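Alginate biosynthesis protein AlgX (Pseudomonas aeruginosa, PDB 4KNC) takes part in the O-acetylation of the exopolysaccharide alginate and protects the polymer from degradation as it crosses the periplasm. Local coordinates at residues Val82-Pro87 and Ile295-Thr300; Trp127-Ser132 and Ala164-Gln169; Glu174-Lys179 and Asn234-Leu239; Gln180-Arg185 and Glu218-Ser223. One frame throughout, in Å; residues are numbered along the deposited sequence.

Contact 1: residues Val82-Pro87 and Ile295-Thr300; sequences VVVYQP and IWEFAT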
# COMPACT_ATOMS: atom_id res chain seq x y z
N VAL A 82 -10.01 5.45 4.92
CA VAL A 82 -10.64 5.34 3.62
C VAL A 82 -9.78 4.43 2.74
O VAL A 82 -8.58 4.67 2.60
CB VAL A 82 -10.76 6.73 2.94
CG1 VAL A 82 -11.24 6.60 1.50
CG2 VAL A 82 -11.69 7.64 3.74
N VAL A 83 -10.38 3.39 2.16
CA VAL A 83 -9.63 2.53 1.24
C VAL A 83 -10.04 2.79 -0.22
O VAL A 83 -11.23 2.77 -0.57
CB VAL A 83 -9.70 1.00 1.60
CG1 VAL A 83 -9.35 0.14 0.40
CG2 VAL A 83 -8.76 0.66 2.76
N VAL A 84 -9.05 3.07 -1.05
CA VAL A 84 -9.27 3.18 -2.48
C VAL A 84 -8.85 1.87 -3.13
O VAL A 84 -7.65 1.58 -3.27
CB VAL A 84 -8.49 4.35 -3.06
CG1 VAL A 84 -8.48 4.27 -4.60
CG2 VAL A 84 -9.12 5.68 -2.57
N TYR A 85 -9.83 1.06 -3.48
CA TYR A 85 -9.62 -0.28 -4.02
C TYR A 85 -9.68 -0.16 -5.53
O TYR A 85 -10.76 -0.24 -6.12
CB TYR A 85 -10.73 -1.19 -3.51
CG TYR A 85 -10.52 -2.70 -3.62
CD1 TYR A 85 -9.35 -3.31 -3.14
CD2 TYR A 85 -11.51 -3.52 -4.16
CE1 TYR A 85 -9.19 -4.70 -3.21
CE2 TYR A 85 -11.36 -4.90 -4.23
CZ TYR A 85 -10.20 -5.48 -3.77
OH TYR A 85 -10.06 -6.84 -3.85
N GLN A 86 -8.53 0.08 -6.15
CA GLN A 86 -8.49 0.41 -7.58
C GLN A 86 -9.11 -0.72 -8.42
O GLN A 86 -8.73 -1.88 -8.29
CB GLN A 86 -7.05 0.69 -8.03
CG GLN A 86 -6.96 1.48 -9.35
CD GLN A 86 -5.53 1.52 -9.92
OE1 GLN A 86 -4.74 0.60 -9.70
NE2 GLN A 86 -5.21 2.60 -10.63
N PRO A 87 -10.10 -0.39 -9.24
CA PRO A 87 -10.78 -1.45 -10.01
C PRO A 87 -9.94 -1.97 -11.18
O PRO A 87 -8.98 -1.34 -11.60
CB PRO A 87 -12.05 -0.75 -10.51
CG PRO A 87 -11.67 0.72 -10.56
CD PRO A 87 -10.75 0.93 -9.38
N ILE A 295 -6.13 8.04 3.77
CA ILE A 295 -6.58 7.40 2.54
C ILE A 295 -5.54 6.36 2.07
O ILE A 295 -4.36 6.65 1.97
CB ILE A 295 -6.76 8.44 1.42
CG1 ILE A 295 -7.72 9.54 1.86
CG2 ILE A 295 -7.27 7.77 0.14
CD1 ILE A 295 -7.72 10.70 0.89
N TRP A 296 -6.00 5.15 1.77
CA TRP A 296 -5.09 4.06 1.47
C TRP A 296 -5.45 3.44 0.13
O TRP A 296 -6.51 2.84 -0.03
CB TRP A 296 -5.16 3.02 2.60
CG TRP A 296 -4.20 1.85 2.47
CD1 TRP A 296 -3.13 1.73 1.61
CD2 TRP A 296 -4.26 0.63 3.21
NE1 TRP A 296 -2.51 0.50 1.80
CE2 TRP A 296 -3.19 -0.19 2.76
CE3 TRP A 296 -5.11 0.15 4.20
CZ2 TRP A 296 -2.96 -1.46 3.29
CZ3 TRP A 296 -4.87 -1.12 4.73
CH2 TRP A 296 -3.81 -1.90 4.27
N GLU A 297 -4.54 3.59 -0.83
CA GLU A 297 -4.78 3.18 -2.21
C GLU A 297 -3.92 1.98 -2.62
O GLU A 297 -2.70 1.99 -2.43
CB GLU A 297 -4.52 4.36 -3.16
CG GLU A 297 -4.41 3.97 -4.63
CD GLU A 297 -2.96 3.64 -5.07
OE1 GLU A 297 -2.75 2.54 -5.62
OE2 GLU A 297 -2.04 4.48 -4.86
N PHE A 298 -4.56 0.96 -3.17
CA PHE A 298 -3.87 -0.21 -3.72
C PHE A 298 -4.79 -0.95 -4.69
O PHE A 298 -6.00 -0.69 -4.74
CB PHE A 298 -3.40 -1.14 -2.60
CG PHE A 298 -4.48 -1.55 -1.64
CD1 PHE A 298 -4.78 -0.77 -0.53
CD2 PHE A 298 -5.21 -2.72 -1.85
CE1 PHE A 298 -5.79 -1.14 0.36
CE2 PHE A 298 -6.22 -3.10 -0.96
CZ PHE A 298 -6.51 -2.30 0.15
N ALA A 299 -4.23 -1.89 -5.45
CA ALA A 299 -4.99 -2.64 -6.44
C ALA A 299 -5.42 -4.03 -5.96
O ALA A 299 -5.14 -4.44 -4.83
CB ALA A 299 -4.21 -2.74 -7.75
N THR A 300 -6.07 -4.77 -6.85
CA THR A 300 -6.80 -5.96 -6.45
C THR A 300 -5.99 -7.26 -6.41
O THR A 300 -6.55 -8.32 -6.13
CB THR A 300 -8.03 -6.16 -7.38
OG1 THR A 300 -7.59 -6.22 -8.76
CG2 THR A 300 -9.01 -4.99 -7.22
O HOH W 1 -7.88 -8.13 -3.21
O HOH W 2 -7.03 -3.76 -9.38
O HOH W 3 -3.08 0.46 -7.73
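Val-82 to Tyr-85 and Ile-295 to Phe-298 lie next to each other as parallel strands, their axes 4.5 Å apart and 18° from exact alignment, joined by hydrogen bonds from Trp-296 N to Val-82 O, Val-84 N to Trp-296 O, Phe-298 N to Val-84 O and Gln-86 N to Phe-298 O. The aromatic face illustrates how bulky neighbours interlock. Phe-298 has CG between its backbone N and carbonyl carbon (chi1 54°), and its CE1 sits 3.6 Å above the centre of the Trp-296 ring. Its CZ meets Val-83 CG1 at 3.8 Å, while its CE2 comes in at the edge of Tyr-85, 3.8 Å from CD1. Thr-300 CG2 covers a face of that tyrosine, 3.9 Å from the ring centroid, a CH-pi contact. The other face carries Val-82, Val-84 and Ile-295 together with Glu-297; Val-84 CG2 lies 3.9 Å from Ile-295 CG2. Toward the C-terminal end of the pairing, one water donates to both Gln-86 OE1 and Glu-297 OE1. Gln-86 NE2 is also hydrogen-bonded to Asn-244, and Glu-297 to Ser-245 and Thr-242, which brings the pair close to the presumed catalytic His-150 and Ser-243. Helix 107-123 packs on Val-83 and Tyr-85, helix 153-169 on Val-82, Val-84 and Ile-295, and strand 237-240 flanks 293-298 on its far side, giving the layered alpha/beta core of the SGNH fold.

Contact 2: residues Trp127-Ser132 and Ala164-Gln169; sequences WTPDFS and AETLKQ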
# COMPACT_ATOMS: atom_id res chain seq x y z
N TRP A 127 -14.33 3.34 5.33
CA TRP A 127 -15.00 4.15 4.33
C TRP A 127 -14.45 3.77 2.97
O TRP A 127 -13.24 3.84 2.76
CB TRP A 127 -14.75 5.64 4.60
CG TRP A 127 -15.42 6.13 5.87
CD1 TRP A 127 -14.86 6.20 7.11
CD2 TRP A 127 -16.77 6.58 6.01
NE1 TRP A 127 -15.78 6.68 8.02
CE2 TRP A 127 -16.96 6.91 7.37
CE3 TRP A 127 -17.84 6.72 5.12
CZ2 TRP A 127 -18.18 7.40 7.86
CZ3 TRP A 127 -19.06 7.21 5.62
CH2 TRP A 127 -19.21 7.54 6.98
N THR A 128 -15.33 3.38 2.05
CA THR A 128 -14.86 2.81 0.80
C THR A 128 -15.59 3.33 -0.44
O THR A 128 -16.70 2.90 -0.71
CB THR A 128 -14.99 1.30 0.82
OG1 THR A 128 -14.54 0.82 2.10
CG2 THR A 128 -14.16 0.69 -0.30
N PRO A 129 -14.95 4.24 -1.19
CA PRO A 129 -15.60 4.75 -2.39
C PRO A 129 -15.98 3.63 -3.35
O PRO A 129 -15.25 2.63 -3.51
CB PRO A 129 -14.53 5.65 -3.01
CG PRO A 129 -13.73 6.10 -1.83
CD PRO A 129 -13.68 4.93 -0.90
N ASP A 130 -17.13 3.80 -3.98
CA ASP A 130 -17.64 2.82 -4.94
C ASP A 130 -17.39 3.33 -6.35
O ASP A 130 -18.00 4.31 -6.77
CB ASP A 130 -19.15 2.66 -4.70
CG ASP A 130 -19.79 1.65 -5.64
OD1 ASP A 130 -19.11 1.16 -6.56
OD2 ASP A 130 -20.98 1.37 -5.45
N PHE A 131 -16.51 2.65 -7.08
CA PHE A 131 -16.12 3.08 -8.42
C PHE A 131 -16.98 2.45 -9.51
O PHE A 131 -16.76 2.71 -10.69
CB PHE A 131 -14.62 2.78 -8.69
CG PHE A 131 -13.69 3.50 -7.74
CD1 PHE A 131 -13.64 4.89 -7.71
CD2 PHE A 131 -12.89 2.78 -6.86
CE1 PHE A 131 -12.79 5.56 -6.83
CE2 PHE A 131 -12.04 3.44 -5.97
CZ PHE A 131 -11.99 4.84 -5.96
N SER A 132 -17.95 1.63 -9.12
CA SER A 132 -18.77 0.95 -10.12
C SER A 132 -19.46 1.86 -11.16
O SER A 132 -19.65 1.44 -12.30
CB SER A 132 -19.76 -0.05 -9.49
OG SER A 132 -20.64 0.60 -8.59
N ALA A 164 -13.58 11.95 -3.30
CA ALA A 164 -13.90 13.23 -2.67
C ALA A 164 -15.31 13.20 -2.10
O ALA A 164 -15.54 13.67 -0.96
CB ALA A 164 -13.77 14.37 -3.67
N GLU A 165 -16.25 12.65 -2.87
CA GLU A 165 -17.60 12.52 -2.30
C GLU A 165 -17.60 11.68 -1.03
O GLU A 165 -18.24 12.06 -0.06
CB GLU A 165 -18.61 12.02 -3.33
CG GLU A 165 -18.86 13.06 -4.41
CD GLU A 165 -19.27 14.40 -3.82
OE1 GLU A 165 -20.33 14.43 -3.14
OE2 GLU A 165 -18.54 15.40 -3.99
N THR A 166 -16.86 10.57 -1.01
CA THR A 166 -16.75 9.83 0.26
C THR A 166 -16.11 10.64 1.41
O THR A 166 -16.58 10.61 2.54
CB THR A 166 -16.02 8.47 0.10
OG1 THR A 166 -16.84 7.59 -0.66
CG2 THR A 166 -15.73 7.82 1.44
N LEU A 167 -15.03 11.37 1.10
CA LEU A 167 -14.34 12.18 2.11
C LEU A 167 -15.29 13.14 2.80
O LEU A 167 -15.24 13.32 4.02
CB LEU A 167 -13.19 12.97 1.50
CG LEU A 167 -12.04 12.17 0.90
CD1 LEU A 167 -10.98 13.13 0.37
CD2 LEU A 167 -11.45 11.24 1.96
N LYS A 168 -16.17 13.75 2.02
CA LYS A 168 -17.14 14.68 2.58
C LYS A 168 -18.08 14.04 3.61
O LYS A 168 -18.63 14.75 4.45
CB LYS A 168 -17.92 15.39 1.48
CG LYS A 168 -17.06 16.38 0.68
CD LYS A 168 -17.81 16.92 -0.53
CE LYS A 168 -16.97 17.90 -1.33
NZ LYS A 168 -17.60 18.19 -2.66
N GLN A 169 -18.25 12.72 3.57
CA GLN A 169 -19.12 12.02 4.53
C GLN A 169 -18.41 11.68 5.84
O GLN A 169 -19.04 11.31 6.83
CB GLN A 169 -19.66 10.71 3.94
CG GLN A 169 -20.54 10.84 2.69
CD GLN A 169 -20.69 9.53 1.94
OE1 GLN A 169 -20.18 8.48 2.37
NE2 GLN A 169 -21.36 9.57 0.79
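Trp-127 and Pro-129 pack against Thr-166 and Gln-169 in a loop-on-helix contact, where the chain following helix 107-123 passes the last turns of helix 153-169 in the SGNH hydrolase-like domain. It is a case of cohesion by fit, since the two segments share no hydrogen bond. Thr-166 is central. Its OG1, anti to the carbonyl carbon (chi1 -69°), lies 3.5 Å from Pro-129 CA and 3.6 Å from Pro-129 CG, and the threonine and proline side chains cross at about a right angle. The other branch, Thr-166 CG2, meets Trp-127 CB at 4.0 Å. One turn later, Gln-169 reaches the six-membered part of the indole: its OE1 is 3.7 Å from Trp-127 CZ3, and its CB is 3.9 Å from the same atom. The amide and indole planes stand 58° apart, so the two flat groups are not stacked. Beyond this patch the loop is shaped by an Asx turn, in which Asp-130 OD1 takes bonds from both N and OG of Ser-132, reached from the same face of the carboxylate plane. The loop is also tied to strand 80-85: the backbone of Trp-127 bonds to Leu-81 and Val-83, and its NE1 bonds to Glu-80. Val-82 of that strand touches Trp-127, Pro-129 and Leu-167. The chemistry implies a division of labour: carbon-carbon and carbon-oxygen packing seats the helix on the loop without directional bonds, while the polar bonds that fix Trp-127 are made to the strand.

Contact 3: residues Glu174-Lys179 and Asn234-Leu239; sequences EEIPKK and NPQIAL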
# COMPACT_ATOMS: atom_id res chain seq x y z
N GLU A 174 -15.84 18.43 8.25
CA GLU A 174 -16.26 19.83 8.18
C GLU A 174 -15.29 20.77 8.89
O GLU A 174 -15.16 21.94 8.52
CB GLU A 174 -17.68 19.99 8.72
CG GLU A 174 -18.40 21.22 8.19
CD GLU A 174 -18.77 21.11 6.72
OE1 GLU A 174 -18.50 20.05 6.10
OE2 GLU A 174 -19.33 22.09 6.18
N GLU A 175 -14.57 20.25 9.88
CA GLU A 175 -13.62 21.06 10.64
C GLU A 175 -12.27 21.17 9.94
O GLU A 175 -11.45 22.04 10.26
CB GLU A 175 -13.43 20.48 12.05
CG GLU A 175 -14.53 20.87 13.03
CD GLU A 175 -15.92 20.48 12.57
OE1 GLU A 175 -16.09 19.35 12.05
OE2 GLU A 175 -16.85 21.30 12.72
N ILE A 176 -12.03 20.28 9.00
CA ILE A 176 -10.79 20.30 8.23
C ILE A 176 -10.68 21.64 7.50
O ILE A 176 -11.68 22.14 6.99
CB ILE A 176 -10.73 19.08 7.28
CG1 ILE A 176 -10.63 17.80 8.12
CG2 ILE A 176 -9.58 19.19 6.29
CD1 ILE A 176 -10.59 16.52 7.32
N PRO A 177 -9.49 22.26 7.51
CA PRO A 177 -9.26 23.52 6.79
C PRO A 177 -9.65 23.38 5.32
O PRO A 177 -9.29 22.39 4.70
CB PRO A 177 -7.74 23.72 6.87
CG PRO A 177 -7.28 22.90 7.98
CD PRO A 177 -8.26 21.78 8.18
N LYS A 178 -10.36 24.37 4.79
CA LYS A 178 -10.79 24.34 3.40
C LYS A 178 -10.02 25.37 2.58
O LYS A 178 -9.71 26.45 3.07
CB LYS A 178 -12.30 24.60 3.31
CG LYS A 178 -13.14 23.63 4.12
CD LYS A 178 -12.71 22.19 3.88
CE LYS A 178 -13.67 21.20 4.51
NZ LYS A 178 -13.49 21.11 5.97
N LYS A 179 -9.69 25.01 1.34
CA LYS A 179 -9.00 25.91 0.41
C LYS A 179 -9.58 25.69 -0.97
O LYS A 179 -10.29 24.72 -1.21
CB LYS A 179 -7.50 25.61 0.37
CG LYS A 179 -6.84 25.42 1.73
CD LYS A 179 -5.53 24.65 1.62
CE LYS A 179 -4.41 25.51 1.08
NZ LYS A 179 -3.38 25.76 2.13
N ASN A 234 -3.60 23.33 10.00
CA ASN A 234 -2.75 22.25 9.49
C ASN A 234 -3.52 21.28 8.58
O ASN A 234 -4.71 21.09 8.76
CB ASN A 234 -2.11 21.48 10.65
CG ASN A 234 -1.09 22.31 11.42
OD1 ASN A 234 -1.11 23.54 11.39
ND2 ASN A 234 -0.18 21.63 12.11
N PRO A 235 -2.83 20.67 7.59
CA PRO A 235 -3.42 19.59 6.78
C PRO A 235 -3.81 18.41 7.65
O PRO A 235 -3.11 18.08 8.60
CB PRO A 235 -2.27 19.20 5.83
CG PRO A 235 -1.49 20.47 5.68
CD PRO A 235 -1.51 21.08 7.07
N GLN A 236 -4.92 17.76 7.31
CA GLN A 236 -5.55 16.79 8.19
C GLN A 236 -5.84 15.48 7.48
O GLN A 236 -6.43 14.56 8.06
CB GLN A 236 -6.85 17.37 8.74
CG GLN A 236 -6.65 18.60 9.62
CD GLN A 236 -5.84 18.28 10.86
OE1 GLN A 236 -5.90 17.16 11.37
NE2 GLN A 236 -5.05 19.24 11.33
N ILE A 237 -5.45 15.40 6.20
CA ILE A 237 -5.69 14.22 5.37
C ILE A 237 -4.39 13.73 4.74
O ILE A 237 -3.66 14.51 4.14
CB ILE A 237 -6.72 14.50 4.24
CG1 ILE A 237 -8.01 15.10 4.81
CG2 ILE A 237 -7.01 13.21 3.47
CD1 ILE A 237 -9.12 15.28 3.78
N ALA A 238 -4.10 12.44 4.89
CA ALA A 238 -2.87 11.84 4.39
C ALA A 238 -3.21 10.72 3.43
O ALA A 238 -4.18 10.00 3.61
CB ALA A 238 -2.04 11.30 5.54
N LEU A 239 -2.38 10.59 2.40
CA LEU A 239 -2.57 9.59 1.38
C LEU A 239 -1.39 8.63 1.39
O LEU A 239 -0.23 9.06 1.30
CB LEU A 239 -2.69 10.26 0.01
CG LEU A 239 -2.73 9.37 -1.23
CD1 LEU A 239 -3.89 8.38 -1.18
CD2 LEU A 239 -2.82 10.24 -2.47
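Ile-176 and Pro-177 supply the apolar part of this contact, meeting the chain just as it enters strand 237-240. Ile-176 CD1, anti to CA (chi2 179°), extends to within 3.9 Å of Ile-237 CG1, the two isoleucines crossing at about a right angle. Nearer the backbone, Ile-176 CG1 lies 3.9 Å from Gln-236 CB, and Pro-177 CD packs 3.8 Å from Gln-236 CG, so the glutamine offers its aliphatic stem to both residues. Strand 237-240 is an inner strand of the parallel sheet of the SGNH fold, and the segment 174-179 is the connection leaving helix 153-169. The contact thus lays that connection over the strand's entrance, where Ile-176 and Ile-237 also touch Ile-293 of the adjoining strand. Pro-177 CG makes a close carbon-to-oxygen packing contact with Asn-234 O, at 3.2 Å. The polar interaction at this oxygen is a hydrogen bond from Gln-236 NE2 at 3.2 Å, well above the carbonyl plane, with an N-H...O angle of 141°. The bend of the glutamine at chi2 (-63°) turns CD back, while OE1 accepts from Lys-292. On the other segment, the backbone of Lys-178 bonds to Asp-227 and that of Lys-179 to Gly-260.

Contact 4: residues Gln180-Arg185 and Glu218-Ser223; sequences QFESKR and EPVGAS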
# COMPACT_ATOMS: atom_id res chain seq x y z
N GLN A 180 -9.26 26.58 -1.90
CA GLN A 180 -9.65 26.37 -3.29
C GLN A 180 -8.45 25.89 -4.07
O GLN A 180 -7.38 26.50 -4.02
CB GLN A 180 -10.14 27.66 -3.92
CG GLN A 180 -11.13 28.44 -3.07
CD GLN A 180 -11.22 29.89 -3.50
OE1 GLN A 180 -10.99 30.21 -4.67
NE2 GLN A 180 -11.52 30.77 -2.56
N PHE A 181 -8.62 24.80 -4.81
CA PHE A 181 -7.56 24.35 -5.69
C PHE A 181 -8.00 24.38 -7.14
O PHE A 181 -9.18 24.21 -7.45
CB PHE A 181 -7.13 22.93 -5.34
CG PHE A 181 -6.62 22.78 -3.95
CD1 PHE A 181 -7.49 22.49 -2.91
CD2 PHE A 181 -5.26 22.90 -3.68
CE1 PHE A 181 -7.01 22.34 -1.61
CE2 PHE A 181 -4.78 22.74 -2.39
CZ PHE A 181 -5.66 22.46 -1.35
N GLU A 182 -7.04 24.62 -8.02
CA GLU A 182 -7.28 24.53 -9.46
C GLU A 182 -6.24 23.63 -10.12
O GLU A 182 -5.03 23.72 -9.83
CB GLU A 182 -7.25 25.91 -10.09
CG GLU A 182 -8.40 26.80 -9.67
CD GLU A 182 -8.28 28.19 -10.26
OE1 GLU A 182 -7.32 28.42 -11.03
OE2 GLU A 182 -9.14 29.05 -9.95
N SER A 183 -6.72 22.77 -11.01
CA SER A 183 -5.83 21.90 -11.77
C SER A 183 -5.67 22.40 -13.20
O SER A 183 -6.65 22.74 -13.86
CB SER A 183 -6.36 20.46 -11.77
OG SER A 183 -6.44 19.95 -10.45
N LYS A 184 -4.42 22.46 -13.65
CA LYS A 184 -4.09 22.89 -15.00
C LYS A 184 -3.28 21.82 -15.70
O LYS A 184 -2.46 21.13 -15.07
CB LYS A 184 -3.24 24.17 -14.95
CG LYS A 184 -4.00 25.41 -14.51
CD LYS A 184 -3.06 26.60 -14.37
N ARG A 185 -3.50 21.68 -17.00
CA ARG A 185 -2.61 20.83 -17.80
C ARG A 185 -1.29 21.54 -17.99
O ARG A 185 -1.25 22.65 -18.50
CB ARG A 185 -3.20 20.50 -19.17
CG ARG A 185 -2.30 19.51 -19.93
CD ARG A 185 -2.73 19.27 -21.36
NE ARG A 185 -2.58 20.47 -22.18
CZ ARG A 185 -2.48 20.44 -23.50
NH1 ARG A 185 -2.52 19.27 -24.13
NH2 ARG A 185 -2.34 21.56 -24.19
N GLU A 218 -2.83 23.52 -7.88
CA GLU A 218 -2.31 24.59 -7.03
C GLU A 218 -3.43 25.24 -6.23
O GLU A 218 -4.58 25.34 -6.68
CB GLU A 218 -1.62 25.68 -7.87
CG GLU A 218 -0.48 25.19 -8.75
CD GLU A 218 0.75 24.78 -7.95
OE1 GLU A 218 1.41 23.79 -8.35
OE2 GLU A 218 1.06 25.45 -6.94
N PRO A 219 -3.10 25.70 -5.01
CA PRO A 219 -4.07 26.54 -4.29
C PRO A 219 -4.22 27.88 -4.98
O PRO A 219 -3.25 28.43 -5.50
CB PRO A 219 -3.41 26.71 -2.91
CG PRO A 219 -1.95 26.38 -3.11
CD PRO A 219 -1.91 25.38 -4.22
N VAL A 220 -5.44 28.40 -5.00
CA VAL A 220 -5.72 29.73 -5.54
C VAL A 220 -6.54 30.55 -4.55
O VAL A 220 -7.02 30.02 -3.54
CB VAL A 220 -6.46 29.65 -6.88
CG1 VAL A 220 -5.52 29.17 -7.97
CG2 VAL A 220 -7.68 28.74 -6.76
N GLY A 221 -6.68 31.84 -4.82
CA GLY A 221 -7.53 32.69 -4.02
C GLY A 221 -6.91 33.22 -2.73
O GLY A 221 -5.69 33.27 -2.59
N ALA A 222 -7.77 33.61 -1.79
CA ALA A 222 -7.34 34.30 -0.57
C ALA A 222 -6.67 33.39 0.46
O ALA A 222 -7.10 32.25 0.68
CB ALA A 222 -8.52 35.03 0.06
N SER A 223 -5.62 33.91 1.09
CA SER A 223 -4.91 33.18 2.13
C SER A 223 -5.38 33.62 3.51
O SER A 223 -4.75 33.31 4.52
CB SER A 223 -3.39 33.38 1.98
OG SER A 223 -3.04 34.76 1.88
O HOH W 4 -7.37 29.00 -1.21
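Gln-180 to Glu-182 pair with Glu-218 to Val-220 in a two-stranded antiparallel sheet on the surface of the SGNH hydrolase-like domain, formed by strands 180-191 and 210-220. The pairing rests on three backbone bonds. Glu-182 N gives to Glu-218 O and Glu-218 N returns the bond to Glu-182 O, closing the ring of a hydrogen-bonded pair; Val-220 N then donates to Gln-180 O at 2.9 Å. Between them, Phe-181 and Pro-219 form a non-hydrogen-bonded pair with CA atoms 4.4 Å apart. Phe-181 CD2 approaches Pro-219 N at 3.8 Å, and the same ring also touches Glu-256 of helix 251-259. On the opposite face, Val-220 is flanked by Gln-180 and Glu-182. The extended chain of Glu-182 crosses the valine at about a right angle, so that OE2 comes 3.5 Å from Val-220 CG2 and OE1 3.6 Å from Val-220 CG1. Gln-180, two residues back on the same strand as Glu-182, brings its CB to 3.9 Å from Val-220 CG2. The segment axes run at 129°, far from strict antiparallel alignment, and the strands part at this end: a water accepts from Gln-180 N at 3.1 Å and donates to Val-220 O. Gly-221 follows with a positive phi (82°), as the chain leaves the sheet. The chemistry implies a pairing carried by the main chain. Glu-182 packs on the Val-220 methyls by van der Waals contact, adding no polar bond between the segments, and since both acids, Glu-182 and Glu-218, are exposed, solvent would be expected to soften any repulsion between them.

From the N terminus, 82-87 comes first and waits for 295-300, over 200 residues later, so contact 1 closes a long loop that holds all the others. Within it, contact 2 closes first, joining 127-132 to the helix ending near 169, and contact 3 opens soon after at 174-179. Contact 4 is nested inside contact 3, starting at 180-185 and closing at 218-223 before the chain reaches 234-239. Contacts 1 and 2 touch through a probable bond between Val-83 and Trp-127; contacts 1 and 3 share the parallel sheet, where Ile-295 meets Ala-238. Contact 4 pairs the two strands of the surface sheet and touches contact 3 where Lys-179 packs on Pro-219.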